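Local structure of Hpy188I (Helicobacter pylori, 3OQG) at the interface of chains A and B. The protein acts as a GIY-YIG restriction endonuclease, cutting double-stranded DNA at a pseudopalindromic target sequence by hydrolysis of the phosphodiester backbone. Sequence-based numbering; all coordinates share one arbitrary frame. Chains: chain A/B, Hpy188I.

Contact 1: the interface of chains A and B. Residues chain A 143-144, 154-155, 158; chain B 72, 134, 136-137.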
loop_
_atom_site.group_PDB
_atom_site.type_symbol
_atom_site.label_atom_id
_atom_site.label_comp_id
_atom_site.label_asym_id
_atom_site.label_seq_id
_atom_site.Cartn_x
_atom_site.Cartn_y
_atom_site.Cartn_z
ATOM N N LEU A 143 -19.664 -1.154 -10.893
ATOM C CA LEU A 143 -18.985 -2.440 -10.927
ATOM C C LEU A 143 -20.054 -3.517 -10.886
ATOM O O LEU A 143 -20.830 -3.588 -9.931
ATOM C CB LEU A 143 -18.049 -2.612 -9.728
ATOM C CG LEU A 143 -16.714 -1.870 -9.716
ATOM C CD1 LEU A 143 -16.041 -2.049 -8.371
ATOM C CD2 LEU A 143 -15.804 -2.354 -10.847
ATOM N N PHE A 144 -20.099 -4.340 -11.931
ATOM C CA PHE A 144 -21.033 -5.456 -11.994
ATOM C C PHE A 144 -22.473 -4.984 -11.769
ATOM O O PHE A 144 -23.245 -5.605 -11.025
ATOM C CB PHE A 144 -20.612 -6.527 -10.989
ATOM C CG PHE A 144 -19.132 -6.803 -11.007
ATOM C CD1 PHE A 144 -18.531 -7.326 -12.144
ATOM C CD2 PHE A 144 -18.342 -6.529 -9.900
ATOM C CE1 PHE A 144 -17.168 -7.583 -12.178
ATOM C CE2 PHE A 144 -16.970 -6.777 -9.919
ATOM C CZ PHE A 144 -16.382 -7.307 -11.064
ATOM N N THR A 154 -11.010 1.753 -8.125
ATOM C CA THR A 154 -12.015 0.822 -8.650
ATOM C C THR A 154 -11.493 -0.614 -8.618
ATOM O O THR A 154 -12.267 -1.550 -8.397
ATOM C CB THR A 154 -12.521 1.205 -10.071
ATOM O OG1 THR A 154 -11.436 1.172 -11.002
ATOM C CG2 THR A 154 -13.156 2.595 -10.058
ATOM N N SER A 155 -10.180 -0.788 -8.787
ATOM C CA SER A 155 -9.583 -2.117 -8.721
ATOM C C SER A 155 -9.643 -2.686 -7.300
ATOM O O SER A 155 -9.909 -3.875 -7.136
ATOM C CB SER A 155 -8.164 -2.157 -9.285
ATOM O OG SER A 155 -7.220 -1.461 -8.495
ATOM N N ALA A 158 -13.336 -3.551 -6.582
ATOM C CA ALA A 158 -13.662 -4.749 -7.353
ATOM C C ALA A 158 -13.122 -5.997 -6.670
ATOM O O ALA A 158 -13.818 -7.004 -6.587
ATOM C CB ALA A 158 -13.116 -4.655 -8.798
ATOM N N VAL B 72 -7.999 -6.330 -11.274
ATOM C CA VAL B 72 -8.025 -7.440 -10.357
ATOM C C VAL B 72 -7.391 -8.643 -11.061
ATOM O O VAL B 72 -7.633 -8.879 -12.242
ATOM C CB VAL B 72 -9.456 -7.793 -9.930
ATOM C CG1 VAL B 72 -9.468 -8.910 -8.903
ATOM C CG2 VAL B 72 -10.199 -6.555 -9.375
ATOM N N PHE B 134 -9.042 -8.852 -14.797
ATOM C CA PHE B 134 -10.236 -8.057 -15.076
ATOM C C PHE B 134 -9.862 -6.600 -14.894
ATOM O O PHE B 134 -9.299 -6.226 -13.862
ATOM C CB PHE B 134 -11.366 -8.445 -14.115
ATOM C CG PHE B 134 -12.458 -7.419 -14.022
ATOM C CD1 PHE B 134 -13.178 -7.055 -15.145
ATOM C CD2 PHE B 134 -12.753 -6.802 -12.811
ATOM C CE1 PHE B 134 -14.194 -6.097 -15.059
ATOM C CE2 PHE B 134 -13.761 -5.836 -12.726
ATOM C CZ PHE B 134 -14.476 -5.490 -13.863
ATOM N N PRO B 136 -11.428 -3.098 -14.471
ATOM C CA PRO B 136 -12.650 -2.303 -14.304
ATOM C C PRO B 136 -12.622 -0.995 -15.097
ATOM O O PRO B 136 -11.554 -0.454 -15.378
ATOM C CB PRO B 136 -12.692 -2.006 -12.802
ATOM C CG PRO B 136 -11.381 -2.328 -12.261
ATOM C CD PRO B 136 -10.723 -3.311 -13.194
ATOM N N GLU B 137 -13.805 -0.507 -15.462
ATOM C CA GLU B 137 -13.940 0.815 -16.074
ATOM C C GLU B 137 -13.508 1.873 -15.069
ATOM O O GLU B 137 -13.745 1.735 -13.865
ATOM C CB GLU B 137 -15.387 1.072 -16.522
ATOM C CG GLU B 137 -15.803 0.214 -17.704
ATOM C CD GLU B 137 -17.255 0.401 -18.110
ATOM O OE1 GLU B 137 -17.799 1.514 -17.933
ATOM O OE2 GLU B 137 -17.849 -0.572 -18.621
#
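B:Phe134 swings its ring away from its own backbone N (chi1 162°) while A:Phe144 sets its ring beside its own (chi1 -45°), and the two side chains meet from opposite directions. CZ of A:Phe144 stands off one face of the B:Phe134 ring, 3.4 Å from CE2 at its rim, with the two broad, apolar rings stepped and about 33° from parallel. A:Phe144 follows strand 140-143 in a left-handed backbone conformation that appears to turn the ring toward the partner. Next to it A:Leu143 lies alongside B:Pro136, pointing the same way, with the CD2 branch 3.7 Å from the proline CB; this methyl gives the flat proline ring an apolar neighbour. The peptide N of B:Pro136 sits over the centre of the B:Phe134 ring, 3.9 Å above its plane, backing the face opposite the one A:Phe144 approaches. Helix 154-170 of chain A closes the patch. Its small residues suit close approach: A:Thr154 crosses the proline with OG1 near CG, and A:Ala158 lets strand 71-77 come near. The CG2 branch of B:Val72 there touches A:Ala158 CB at 3.5 Å and the carbonyl O of A:Ser155 at the same 3.5 Å.

Contact 2: the interface of chains A and B. Residues chain A 70-71, 86-88; chain B 153, 155-156.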
loop_
_atom_site.group_PDB
_atom_site.type_symbol
_atom_site.label_atom_id
_atom_site.label_comp_id
_atom_site.label_asym_id
_atom_site.label_seq_id
_atom_site.Cartn_x
_atom_site.Cartn_y
_atom_site.Cartn_z
ATOM N N GLY A 70 -10.719 9.016 2.802
ATOM C CA GLY A 70 -10.179 9.540 1.560
ATOM C C GLY A 70 -9.728 10.975 1.717
ATOM O O GLY A 70 -10.510 11.919 1.518
ATOM N N LEU A 71 -8.471 11.147 2.108
ATOM C CA LEU A 71 -7.921 12.475 2.367
ATOM C C LEU A 71 -6.458 12.563 1.936
ATOM O O LEU A 71 -5.741 11.557 1.877
ATOM C CB LEU A 71 -8.019 12.842 3.854
ATOM C CG LEU A 71 -7.171 12.069 4.878
ATOM C CD1 LEU A 71 -6.965 12.904 6.184
ATOM C CD2 LEU A 71 -7.841 10.738 5.171
ATOM N N HIS A 86 -1.426 10.450 2.014
ATOM C CA HIS A 86 -2.832 10.243 1.763
ATOM C C HIS A 86 -3.299 8.948 2.417
ATOM O O HIS A 86 -2.494 8.047 2.753
ATOM C CB HIS A 86 -3.115 10.202 0.253
ATOM C CG HIS A 86 -2.855 8.856 -0.355
ATOM N ND1 HIS A 86 -1.594 8.430 -0.712
ATOM C CD2 HIS A 86 -3.681 7.807 -0.575
ATOM C CE1 HIS A 86 -1.665 7.201 -1.187
ATOM N NE2 HIS A 86 -2.915 6.788 -1.089
ATOM N N SER A 87 -4.612 8.842 2.541
ATOM C CA SER A 87 -5.252 7.637 3.019
ATOM C C SER A 87 -6.648 7.482 2.437
ATOM O O SER A 87 -7.405 8.462 2.367
ATOM C CB SER A 87 -5.368 7.634 4.528
ATOM O OG SER A 87 -5.925 6.405 4.985
ATOM N N ILE A 88 -7.002 6.255 2.056
ATOM C CA ILE A 88 -8.391 5.931 1.695
ATOM C C ILE A 88 -9.246 5.641 2.939
ATOM O O ILE A 88 -10.446 5.435 2.829
ATOM C CB ILE A 88 -8.484 4.753 0.693
ATOM C CG1 ILE A 88 -8.077 3.419 1.363
ATOM C CG2 ILE A 88 -7.627 5.094 -0.536
ATOM C CD1 ILE A 88 -8.277 2.157 0.543
ATOM N N SER B 153 -6.896 6.031 -6.745
ATOM C CA SER B 153 -7.888 6.628 -5.837
ATOM C C SER B 153 -7.774 8.142 -5.958
ATOM O O SER B 153 -6.716 8.659 -6.311
ATOM C CB SER B 153 -7.647 6.193 -4.402
ATOM O OG SER B 153 -6.464 6.783 -3.882
ATOM N N SER B 155 -7.725 10.380 -3.577
ATOM C CA SER B 155 -6.750 10.877 -2.594
ATOM C C SER B 155 -5.302 10.656 -3.057
ATOM O O SER B 155 -4.454 11.548 -2.882
ATOM C CB SER B 155 -6.999 10.292 -1.192
ATOM O OG SER B 155 -6.753 8.903 -1.105
ATOM N N LYS B 156 -5.018 9.497 -3.662
ATOM C CA LYS B 156 -3.666 9.241 -4.187
ATOM C C LYS B 156 -3.341 10.195 -5.334
ATOM O O LYS B 156 -2.247 10.753 -5.380
ATOM C CB LYS B 156 -3.459 7.792 -4.620
ATOM C CG LYS B 156 -2.029 7.543 -5.162
ATOM C CD LYS B 156 -1.661 6.064 -5.218
ATOM C CE LYS B 156 -0.341 5.861 -5.975
ATOM N NZ LYS B 156 0.835 6.464 -5.317
HETATM O O HOH W 1 -4.881 4.851 -2.592
#
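The imidazole of A:His86 lies flat against the first turn of helix 154-170 of chain B. CA of B:Lys156 stands over the centre of the ring, 3.9 Å from its centroid, in a CH-pi contact, and CB of the same lysine is 3.7 Å from the ring NE2. At the ring's CD2 edge the short side chain of B:Ser155 brings its hydroxyl OG to 3.3 Å from that carbon, tilted out of the ring plane. CB of that serine also packs on the backbone of A:Leu71 in strand 71-77, and CG2 of A:Ile88 rests on B:Ser153. A water links the subunits, 3.1 Å from A:His86 NE2 and 2.8 Å from the hydroxyl OG of B:Ser153. A:His86 lies next to the end of strand 80-87 and binds calcium in another structure of this nuclease, though none is bound to it here; the partner's helix therefore packs on a metal-site residue. Its CG lies between backbone N and carbonyl carbon (chi1 83°), which carries the ring toward that helix. B:Lys156 sends its chain on past the ring. Behind this shell, B:Ser153 acts as the N-cap of the helix: its OG accepts a hydrogen bond from the backbone N of B:Lys156, 3.1 Å long with 154° at the hydrogen.

Contact 3: the interface of chains A and B. Residues chain A 175, 177-178; chain B 15, 117.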
loop_
_atom_site.group_PDB
_atom_site.type_symbol
_atom_site.label_atom_id
_atom_site.label_comp_id
_atom_site.label_asym_id
_atom_site.label_seq_id
_atom_site.Cartn_x
_atom_site.Cartn_y
_atom_site.Cartn_z
ATOM N N ILE A 175 -5.753 -19.580 -0.319
ATOM C CA ILE A 175 -4.612 -19.770 0.560
ATOM C C ILE A 175 -3.583 -18.625 0.547
ATOM O O ILE A 175 -2.991 -18.286 1.590
ATOM C CB ILE A 175 -3.923 -21.132 0.270
ATOM C CG1 ILE A 175 -2.938 -21.489 1.384
ATOM C CG2 ILE A 175 -3.246 -21.161 -1.120
ATOM C CD1 ILE A 175 -2.719 -22.990 1.485
ATOM N N CYS A 177 -4.215 -15.450 0.210
ATOM C CA CYS A 177 -4.825 -14.239 0.775
ATOM C C CYS A 177 -4.990 -14.355 2.290
ATOM O O CYS A 177 -5.320 -15.431 2.800
ATOM C CB CYS A 177 -6.224 -14.018 0.192
ATOM S SG CYS A 177 -6.326 -13.700 -1.584
ATOM N N THR A 178 -4.792 -13.233 2.990
ATOM C CA THR A 178 -5.134 -13.080 4.415
ATOM C C THR A 178 -6.127 -11.920 4.632
ATOM O O THR A 178 -7.148 -12.123 5.299
ATOM C CB THR A 178 -3.875 -12.893 5.292
ATOM O OG1 THR A 178 -3.005 -14.012 5.096
ATOM C CG2 THR A 178 -4.229 -12.777 6.770
ATOM N N LYS B 15 1.499 -15.945 9.663
ATOM C CA LYS B 15 1.164 -16.756 8.498
ATOM C C LYS B 15 2.182 -16.608 7.366
ATOM O O LYS B 15 2.566 -17.594 6.736
ATOM C CB LYS B 15 -0.241 -16.418 7.975
ATOM C CG LYS B 15 -0.655 -17.301 6.796
ATOM C CD LYS B 15 -2.142 -17.651 6.780
ATOM C CE LYS B 15 -2.968 -16.652 6.013
ATOM N NZ LYS B 15 -4.333 -17.154 5.734
ATOM N N PHE B 117 6.088 -13.960 1.090
ATOM C CA PHE B 117 5.295 -15.174 1.091
ATOM C C PHE B 117 4.970 -15.650 -0.328
ATOM O O PHE B 117 5.107 -16.839 -0.642
ATOM C CB PHE B 117 4.016 -15.005 1.911
ATOM C CG PHE B 117 3.029 -16.109 1.684
ATOM C CD1 PHE B 117 3.218 -17.358 2.272
ATOM C CD2 PHE B 117 1.977 -15.935 0.807
ATOM C CE1 PHE B 117 2.326 -18.414 2.005
ATOM C CE2 PHE B 117 1.096 -16.962 0.544
ATOM C CZ PHE B 117 1.260 -18.200 1.161
#
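A:Thr178 and B:Lys15 reach toward each other tip to tip, joining the C-terminal tail of chain A to the short 3-10 helix 15-17 near the N-terminus of chain B. The polar part of the contact is loose. NZ, the lysine's terminal amine, lies 3.5 Å from the hydroxyl OG1 of A:Thr178 and 3.5 Å from the carbonyl O of A:Cys177. Neither pair is close enough to be read as a firm bond, though an amine that is probably positively charged would favour two oxygens on the same tail. The modelled approach of the lysine CE to OG1 is too short to be real and makes the exact placing of this tip doubtful. Van der Waals packing, subject to the same doubt, brings CE of B:Lys15 3.9 Å from CB of A:Thr178. A long, flexible lysine suits this place because its length carries the amine from helix 15-17 to the tail; its chain leaves anti to the backbone N (chi1 -177°) and then bends at chi2 and again at chi3, where the angle is 90°. On the other flank the carbonyl O of A:Ile175 faces CZ of B:Phe117, a residue of helix 113-125, at a distant 4.3 Å. The residues after helix 154-170 thus lie along the neighbouring subunit, and the site appears to settle the C-terminal tail against its partner, probably extending the contact between the two subunits beyond that helix.

Contact 4: the interface of chains A and B. Residues chain A 37, 40, 72, 134, 136; chain B 143-144, 158.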
loop_
_atom_site.group_PDB
_atom_site.type_symbol
_atom_site.label_atom_id
_atom_site.label_comp_id
_atom_site.label_asym_id
_atom_site.label_seq_id
_atom_site.Cartn_x
_atom_site.Cartn_y
_atom_site.Cartn_z
ATOM N N TYR A 37 -1.450 25.101 -1.584
ATOM C CA TYR A 37 -2.805 24.545 -1.479
ATOM C C TYR A 37 -3.480 24.774 -0.132
ATOM O O TYR A 37 -4.565 24.259 0.100
ATOM C CB TYR A 37 -2.766 23.049 -1.764
ATOM C CG TYR A 37 -2.460 22.718 -3.197
ATOM C CD1 TYR A 37 -1.152 22.529 -3.620
ATOM C CD2 TYR A 37 -3.483 22.577 -4.135
ATOM C CE1 TYR A 37 -0.863 22.214 -4.942
ATOM C CE2 TYR A 37 -3.203 22.265 -5.457
ATOM C CZ TYR A 37 -1.891 22.082 -5.854
ATOM O OH TYR A 37 -1.606 21.760 -7.166
ATOM N N TYR A 40 -7.271 25.017 0.465
ATOM C CA TYR A 40 -8.048 23.774 0.323
ATOM C C TYR A 40 -7.972 22.855 1.549
ATOM O O TYR A 40 -8.736 21.918 1.644
ATOM C CB TYR A 40 -7.554 22.956 -0.868
ATOM C CG TYR A 40 -7.772 23.590 -2.210
ATOM C CD1 TYR A 40 -8.914 23.304 -2.959
ATOM C CD2 TYR A 40 -6.830 24.461 -2.745
ATOM C CE1 TYR A 40 -9.110 23.877 -4.214
ATOM C CE2 TYR A 40 -7.023 25.046 -3.996
ATOM C CZ TYR A 40 -8.163 24.747 -4.720
ATOM O OH TYR A 40 -8.356 25.324 -5.955
ATOM N N VAL A 72 -6.036 13.784 1.641
ATOM C CA VAL A 72 -4.642 14.146 1.640
ATOM C C VAL A 72 -4.383 14.870 2.958
ATOM O O VAL A 72 -5.204 15.683 3.411
ATOM C CB VAL A 72 -4.264 15.034 0.436
ATOM C CG1 VAL A 72 -2.765 15.350 0.461
ATOM C CG2 VAL A 72 -4.660 14.365 -0.872
ATOM N N PHE A 134 -7.317 17.603 3.419
ATOM C CA PHE A 134 -8.161 17.916 2.270
ATOM C C PHE A 134 -8.868 16.637 1.892
ATOM O O PHE A 134 -8.198 15.605 1.724
ATOM C CB PHE A 134 -7.277 18.368 1.121
ATOM C CG PHE A 134 -7.971 18.357 -0.217
ATOM C CD1 PHE A 134 -9.072 19.159 -0.444
ATOM C CD2 PHE A 134 -7.512 17.537 -1.248
ATOM C CE1 PHE A 134 -9.724 19.149 -1.678
ATOM C CE2 PHE A 134 -8.158 17.531 -2.481
ATOM C CZ PHE A 134 -9.263 18.338 -2.690
ATOM N N PRO A 136 -10.903 15.085 -0.997
ATOM C CA PRO A 136 -11.399 15.241 -2.368
ATOM C C PRO A 136 -12.804 14.722 -2.568
ATOM O O PRO A 136 -13.259 13.836 -1.848
ATOM C CB PRO A 136 -10.420 14.415 -3.204
ATOM C CG PRO A 136 -9.680 13.580 -2.274
ATOM C CD PRO A 136 -9.686 14.252 -0.952
ATOM N N LEU B 143 -10.241 17.415 -9.915
ATOM C CA LEU B 143 -9.430 17.889 -8.800
ATOM C C LEU B 143 -8.817 19.215 -9.192
ATOM O O LEU B 143 -8.066 19.292 -10.168
ATOM C CB LEU B 143 -8.304 16.913 -8.459
ATOM C CG LEU B 143 -8.660 15.574 -7.814
ATOM C CD1 LEU B 143 -7.439 14.656 -7.805
ATOM C CD2 LEU B 143 -9.203 15.776 -6.405
ATOM N N PHE B 144 -9.140 20.254 -8.425
ATOM C CA PHE B 144 -8.561 21.572 -8.633
ATOM C C PHE B 144 -8.798 22.037 -10.070
ATOM O O PHE B 144 -7.889 22.552 -10.728
ATOM C CB PHE B 144 -7.062 21.548 -8.300
ATOM C CG PHE B 144 -6.741 20.878 -6.987
ATOM C CD1 PHE B 144 -7.297 21.346 -5.803
ATOM C CD2 PHE B 144 -5.884 19.782 -6.937
ATOM C CE1 PHE B 144 -7.010 20.730 -4.583
ATOM C CE2 PHE B 144 -5.589 19.162 -5.722
ATOM C CZ PHE B 144 -6.157 19.643 -4.540
ATOM N N ALA B 158 -4.704 13.114 -5.845
ATOM C CA ALA B 158 -4.613 14.436 -5.207
ATOM C C ALA B 158 -3.232 14.641 -4.568
ATOM O O ALA B 158 -2.620 15.689 -4.749
ATOM C CB ALA B 158 -5.752 14.629 -4.177
#
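The phenol oxygen OH of A:Tyr40 comes 4.1 Å from CD1 of B:Phe144, a packing contact rather than a bond, at the margin of an aromatic cluster in this GIY-YIG nuclease. B:Phe144 is pushed between two tyrosines and a phenylalanine of the other subunit. Against A:Tyr40 it uses its edge: CD1 stands 3.5 Å above one face of the tyrosine ring, offset toward the rim, with the two planes at 81°. Against A:Tyr37 it uses a face, over whose centre the tyrosine CE2 sits 3.8 Å above the plane, and these side chains cross at about a right angle. The far end of the phenylalanine, CZ, meets CE2 of A:Phe134 at 3.6 Å; that carbon lies off the opposite face, beyond the rim, and B:Phe144 is held between A:Tyr37 and A:Phe134. Tyrosines serve well here because their flat rings offer an apolar surface. The A:Tyr40 ring is bordered within its own chain too: the carbonyl O of A:Tyr37 lies at its edge, in the ring plane, across the short 3-10 helix 38-40. B:Phe144 reaches this slot because CG stands beside its backbone N, anti to the carbonyl carbon (chi1 -48°). Farther along, CD2 of B:Leu143 rests on CB of A:Pro136. A:Val72, on the strand 71-77 that carries the GIY half of the motif, packs its CG2 branch tightly on the methyl CB of B:Ala158, 3.5 Å away.

Two-fold symmetry makes contacts 1 and 4 largely the same patch with the chains exchanged; their C-alpha centres are about 25 Å apart. Contact 2 lies about 10 Å from contact 4 and shares with it helix 154-170 of chain B and strand 71-77 of chain A, so one helix packs on both the hydrophobic patch and the metal-site histidine. Contact 3 is more remote, about 35 Å from contact 4 and 22 Å from contact 1, where the tail beyond helix 154-170 of chain A continues over chain B. The reciprocal exchange suggests a dimer suited to cutting both DNA strands.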